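Local coordinates for bromodomain factor 2 protein (Trypanosoma cruzi, PDB 6NIM) that probably binds acetyl-lysine marks, such as those on histone tails, through its bromodomain, a module targeted in general by the inhibitor bromosporine, at residues A14-F19 with A70-A75; D25-K28 with F32-P35. All blocks are in the same frame, centred on the assembly; numbering follows the deposited sequence.

Interaction 1 (A14-F19 with A70-A75); sequences ARCLAF and ADVQNA
Val-72 of helix 69-86 turns its two methyl groups toward Cys-16 and Phe-19, which sit one turn apart on helix 13-26. The branches divide the work. CG2 faces the sulfur, with Cys-16 SG 3.9 Å from Val-72 CG2, while CG1 packs against Cys-16 CB and SG and also reaches the phenylalanine. There Val-72 CG1 comes to the edge of the ring, close to its plane, at 4.2 Å from Phe-19 CD2, and the two side chains run past each other in opposite directions. The ring extends across the interface because Phe-19 CG is anti to its own backbone N, at a chi1 of 167°. One atom further along the ring, Phe-19 CE2 lies 4.1 Å from Gln-73 CG; these side chains cross nearly at right angles, and the amide plane stands 75° from the ring. The polar end of Gln-73 is used elsewhere, its NE2 donating to Ser-114 O in the C-terminal tail. Ile-61 of helix 54-62 touches both Cys-16 and Val-72, and Val-107 of helix 92-110 packs on Phe-19. The contact between the segments is apolar, and all four touching residues are buried. The segment axes run nearly parallel, 14° and 10.7 Å apart, the course of the non-consecutive Z and B helices in the left-handed, up-and-down four-helix bundle of the bromodomain.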
loop_
_atom_site.group_PDB
_atom_site.type_symbol
_atom_site.label_atom_id
_atom_site.label_comp_id
_atom_site.label_asym_id
_atom_site.label_seq_id
_atom_site.Cartn_x
_atom_site.Cartn_y
_atom_site.Cartn_z
ATOM N N ALA A 14 -2.013 20.734 10.537
ATOM C CA ALA A 14 -1.481 20.751 11.926
ATOM C C ALA A 14 -1.446 19.308 12.434
ATOM O O ALA A 14 -0.403 18.881 12.969
ATOM C CB ALA A 14 -2.306 21.642 12.827
ATOM N N ARG A 15 -2.553 18.587 12.276
ATOM C CA ARG A 15 -2.694 17.226 12.871
ATOM C C ARG A 15 -1.805 16.246 12.103
ATOM O O ARG A 15 -1.182 15.386 12.738
ATOM C CB ARG A 15 -4.150 16.788 12.856
ATOM C CG ARG A 15 -5.042 17.595 13.781
ATOM C CD ARG A 15 -6.452 17.154 13.486
ATOM N NE ARG A 15 -7.456 18.012 14.054
ATOM C CZ ARG A 15 -7.842 17.947 15.310
ATOM N NH1 ARG A 15 -7.247 17.093 16.121
ATOM N NH2 ARG A 15 -8.814 18.725 15.759
ATOM N N CYS A 16 -1.695 16.390 10.785
ATOM C CA CYS A 16 -0.774 15.525 10.007
ATOM C C CYS A 16 0.676 15.782 10.424
ATOM O O CYS A 16 1.460 14.834 10.460
ATOM C CB CYS A 16 -0.960 15.717 8.512
ATOM S SG CYS A 16 -2.504 15.000 7.917
ATOM N N LEU A 17 1.089 17.044 10.595
ATOM C CA LEU A 17 2.464 17.353 11.024
ATOM C C LEU A 17 2.693 16.803 12.434
ATOM O O LEU A 17 3.797 16.284 12.679
ATOM C CB LEU A 17 2.721 18.865 10.946
ATOM C CG LEU A 17 2.843 19.358 9.510
ATOM C CD1 LEU A 17 2.742 20.882 9.439
ATOM C CD2 LEU A 17 4.149 18.864 8.882
ATOM N N ALA A 18 1.689 16.902 13.316
ATOM C CA ALA A 18 1.816 16.403 14.708
ATOM C C ALA A 18 2.060 14.896 14.633
ATOM O O ALA A 18 2.915 14.354 15.372
ATOM C CB ALA A 18 0.577 16.724 15.506
ATOM N N PHE A 19 1.316 14.237 13.746
ATOM C CA PHE A 19 1.408 12.771 13.516
ATOM C C PHE A 19 2.824 12.396 13.074
ATOM O O PHE A 19 3.452 11.522 13.687
ATOM C CB PHE A 19 0.333 12.397 12.494
ATOM C CG PHE A 19 0.413 11.036 11.861
ATOM C CD1 PHE A 19 0.515 9.883 12.631
ATOM C CD2 PHE A 19 0.273 10.902 10.489
ATOM C CE1 PHE A 19 0.513 8.633 12.027
ATOM C CE2 PHE A 19 0.292 9.646 9.893
ATOM C CZ PHE A 19 0.365 8.511 10.671
ATOM N N ALA A 70 -5.876 10.955 4.668
ATOM C CA ALA A 70 -5.752 9.539 4.239
ATOM C C ALA A 70 -4.449 9.336 3.464
ATOM O O ALA A 70 -3.762 8.320 3.735
ATOM C CB ALA A 70 -6.954 9.132 3.409
ATOM N N ASP A 71 -4.138 10.250 2.541
ATOM C CA ASP A 71 -2.923 10.223 1.688
ATOM C C ASP A 71 -1.670 10.280 2.567
ATOM O O ASP A 71 -0.669 9.604 2.224
ATOM C CB ASP A 71 -2.889 11.381 0.702
ATOM C CG ASP A 71 -3.975 11.305 -0.364
ATOM O OD1 ASP A 71 -4.427 10.184 -0.659
ATOM O OD2 ASP A 71 -4.347 12.379 -0.885
ATOM N N VAL A 72 -1.710 11.059 3.650
ATOM C CA VAL A 72 -0.543 11.162 4.572
ATOM C C VAL A 72 -0.367 9.823 5.298
ATOM O O VAL A 72 0.762 9.310 5.380
ATOM C CB VAL A 72 -0.710 12.342 5.544
ATOM C CG1 VAL A 72 0.384 12.344 6.583
ATOM C CG2 VAL A 72 -0.726 13.648 4.763
ATOM N N GLN A 73 -1.469 9.241 5.767
ATOM C CA GLN A 73 -1.417 7.927 6.457
ATOM C C GLN A 73 -0.883 6.854 5.506
ATOM O O GLN A 73 -0.067 6.053 5.942
ATOM C CB GLN A 73 -2.780 7.546 7.014
ATOM C CG GLN A 73 -3.181 8.468 8.137
ATOM C CD GLN A 73 -4.570 8.195 8.620
ATOM O OE1 GLN A 73 -4.984 7.039 8.727
ATOM N NE2 GLN A 73 -5.250 9.272 8.980
ATOM N N ASN A 74 -1.299 6.881 4.244
ATOM C CA ASN A 74 -0.868 5.906 3.208
ATOM C C ASN A 74 0.630 6.096 2.924
ATOM O O ASN A 74 1.304 5.096 2.687
ATOM C CB ASN A 74 -1.794 6.014 1.992
ATOM C CG ASN A 74 -3.180 5.479 2.315
ATOM O OD1 ASN A 74 -3.383 4.764 3.308
ATOM N ND2 ASN A 74 -4.157 5.814 1.495
ATOM N N ALA A 75 1.150 7.326 2.952
ATOM C CA ALA A 75 2.585 7.630 2.748
ATOM C C ALA A 75 3.385 7.045 3.911
ATOM O O ALA A 75 4.409 6.391 3.691
ATOM C CB ALA A 75 2.814 9.116 2.612
#

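Interaction 2 (D25-K28 with F32-P35). With SO4 (sulfate ion), chain D.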
loop_
_atom_site.group_PDB
_atom_site.type_symbol
_atom_site.label_atom_id
_atom_site.label_comp_id
_atom_site.label_asym_id
_atom_site.label_seq_id
_atom_site.Cartn_x
_atom_site.Cartn_y
_atom_site.Cartn_z
ATOM N N ASP A 25 9.830 11.018 16.806
ATOM C CA ASP A 25 10.341 10.897 18.196
ATOM C C ASP A 25 10.315 9.431 18.627
ATOM O O ASP A 25 11.171 9.031 19.432
ATOM C CB ASP A 25 9.543 11.772 19.145
ATOM C CG ASP A 25 9.894 13.254 19.058
ATOM O OD1 ASP A 25 10.889 13.573 18.416
ATOM O OD2 ASP A 25 9.143 14.064 19.602
ATOM N N LYS A 26 9.409 8.641 18.063
ATOM C CA LYS A 26 9.301 7.204 18.404
ATOM C C LYS A 26 10.264 6.377 17.559
ATOM O O LYS A 26 10.382 5.147 17.852
ATOM C CB LYS A 26 7.848 6.741 18.242
ATOM C CG LYS A 26 6.934 7.233 19.354
ATOM C CD LYS A 26 5.473 6.899 19.104
ATOM C CE LYS A 26 4.511 7.891 19.733
ATOM N NZ LYS A 26 4.225 7.581 21.156
ATOM N N ASP A 27 10.878 6.974 16.528
ATOM C CA ASP A 27 11.853 6.305 15.630
ATOM C C ASP A 27 13.231 6.245 16.324
ATOM O O ASP A 27 14.097 7.023 15.989
ATOM C CB ASP A 27 11.912 7.014 14.274
ATOM C CG ASP A 27 12.876 6.408 13.266
ATOM O OD1 ASP A 27 13.466 5.321 13.554
ATOM O OD2 ASP A 27 13.073 7.033 12.215
ATOM N N LYS A 28 13.452 5.280 17.208
ATOM C CA LYS A 28 14.677 5.234 18.067
ATOM C C LYS A 28 15.910 4.982 17.202
ATOM O O LYS A 28 16.941 5.644 17.444
ATOM C CB LYS A 28 14.541 4.154 19.143
ATOM C CG LYS A 28 13.290 4.275 19.996
ATOM C CD LYS A 28 13.261 5.466 20.932
ATOM C CE LYS A 28 12.980 6.784 20.238
ATOM N NZ LYS A 28 12.357 7.753 21.163
ATOM N N PHE A 32 13.766 6.164 9.757
ATOM C CA PHE A 32 12.691 6.790 8.951
ATOM C C PHE A 32 12.898 8.313 8.834
ATOM O O PHE A 32 12.038 8.983 8.250
ATOM C CB PHE A 32 11.329 6.526 9.600
ATOM C CG PHE A 32 10.899 5.085 9.714
ATOM C CD1 PHE A 32 10.859 4.249 8.604
ATOM C CD2 PHE A 32 10.525 4.570 10.948
ATOM C CE1 PHE A 32 10.439 2.936 8.722
ATOM C CE2 PHE A 32 10.088 3.259 11.058
ATOM C CZ PHE A 32 10.051 2.446 9.953
ATOM N N HIS A 33 13.977 8.867 9.382
ATOM C CA HIS A 33 14.118 10.343 9.454
ATOM C C HIS A 33 14.394 10.919 8.061
ATOM O O HIS A 33 13.948 12.042 7.808
ATOM C CB HIS A 33 15.153 10.785 10.500
ATOM C CG HIS A 33 14.684 10.698 11.907
ATOM N ND1 HIS A 33 15.456 11.145 12.968
ATOM C CD2 HIS A 33 13.553 10.191 12.444
ATOM C CE1 HIS A 33 14.825 10.913 14.098
ATOM N NE2 HIS A 33 13.644 10.342 13.802
ATOM N N HIS A 34 15.173 10.233 7.222
ATOM C CA HIS A 34 15.752 10.815 5.982
ATOM C C HIS A 34 15.672 9.823 4.834
ATOM O O HIS A 34 15.627 8.616 5.064
ATOM C CB HIS A 34 17.190 11.280 6.252
ATOM C CG HIS A 34 17.245 12.357 7.283
ATOM N ND1 HIS A 34 16.817 13.659 7.029
ATOM C CD2 HIS A 34 17.672 12.337 8.559
ATOM C CE1 HIS A 34 16.946 14.372 8.130
ATOM N NE2 HIS A 34 17.487 13.594 9.070
ATOM N N PRO A 35 15.642 10.304 3.571
ATOM C CA PRO A 35 15.741 9.434 2.401
ATOM C C PRO A 35 16.977 8.529 2.463
ATOM O O PRO A 35 18.014 8.935 2.960
ATOM C CB PRO A 35 15.879 10.398 1.202
ATOM C CG PRO A 35 15.323 11.702 1.705
ATOM C CD PRO A 35 15.563 11.731 3.190
HETATM S S SO4 D . 18.398 13.064 12.921
HETATM O O1 SO4 D . 18.412 14.400 12.400
HETATM O O2 SO4 D . 17.771 12.188 11.965
HETATM O O3 SO4 D . 17.655 13.036 14.172
HETATM O O4 SO4 D . 19.745 12.613 13.150
#
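Phe-32 N donates to the carboxylate of Asp-27 and so fastens the start of the long loop that follows helix 13-26, the ZA loop of the bromodomain fold, to the turn at the end of that helix. Asp-27 is the centre of an inverse gamma turn, and with CG anti to its backbone N its carboxylate extends toward the loop. The bond from Phe-32 N to Asp-27 OD2 measures 2.7 Å, with an N-H...O angle of 149°; the donor comes from the syn side, 22° out of the carboxylate plane. The same oxygen lies against the side chain, with Asp-27 OD2 3.2 Å from Phe-32 CB, and the aromatic ring is inclined 51° to the carboxylate. OD1, the other oxygen, accepts from Met-31 N and from Gln-96 NE2, so the buried carboxylate has partners at both oxygens. The Phe-32 ring meets Phe-100 of helix 92-110 and touches Met-79 and Ala-83 of helix 69-86. At His-33 the imidazole returns toward the aspartate, placing CD2 3.2 Å from Asp-27 OD2. His-33 NE2 donates to Trp-24 O, and the ring stacks on that of Trp-24, which together fix its rotation. The opposite nitrogen is turned to a sulfate ion, probably from the crystallisation liquor: His-33 ND1 donates to sulfate O2 over 2.7 Å. With both nitrogens donating, the imidazole is probably positively charged here, which would suit the anion. His-34 approaches the same ion with its ring edge, and the weak hydrogen bond from His-34 NE2 to sulfate O2 is 3.2 Å long.

From the N terminus, helix 13-26 bears on both contacts: its early turns take part in interaction 1, the turn just past its C-terminal end in interaction 2. Interaction 2 closes first, a short loop with three residues between its segments, where the chain enters the ZA loop. The chain then passes through helices 44-47 and 54-62 before helix 69-86 returns to the first helix and closes the longer loop of interaction 1. The short closure thus falls within the long one. Centres lie about 15 Å apart and nearest atoms about 7 Å, so the two do not touch: one joins two bundle helices, the other ties the connecting loop to the turn ending the first helix.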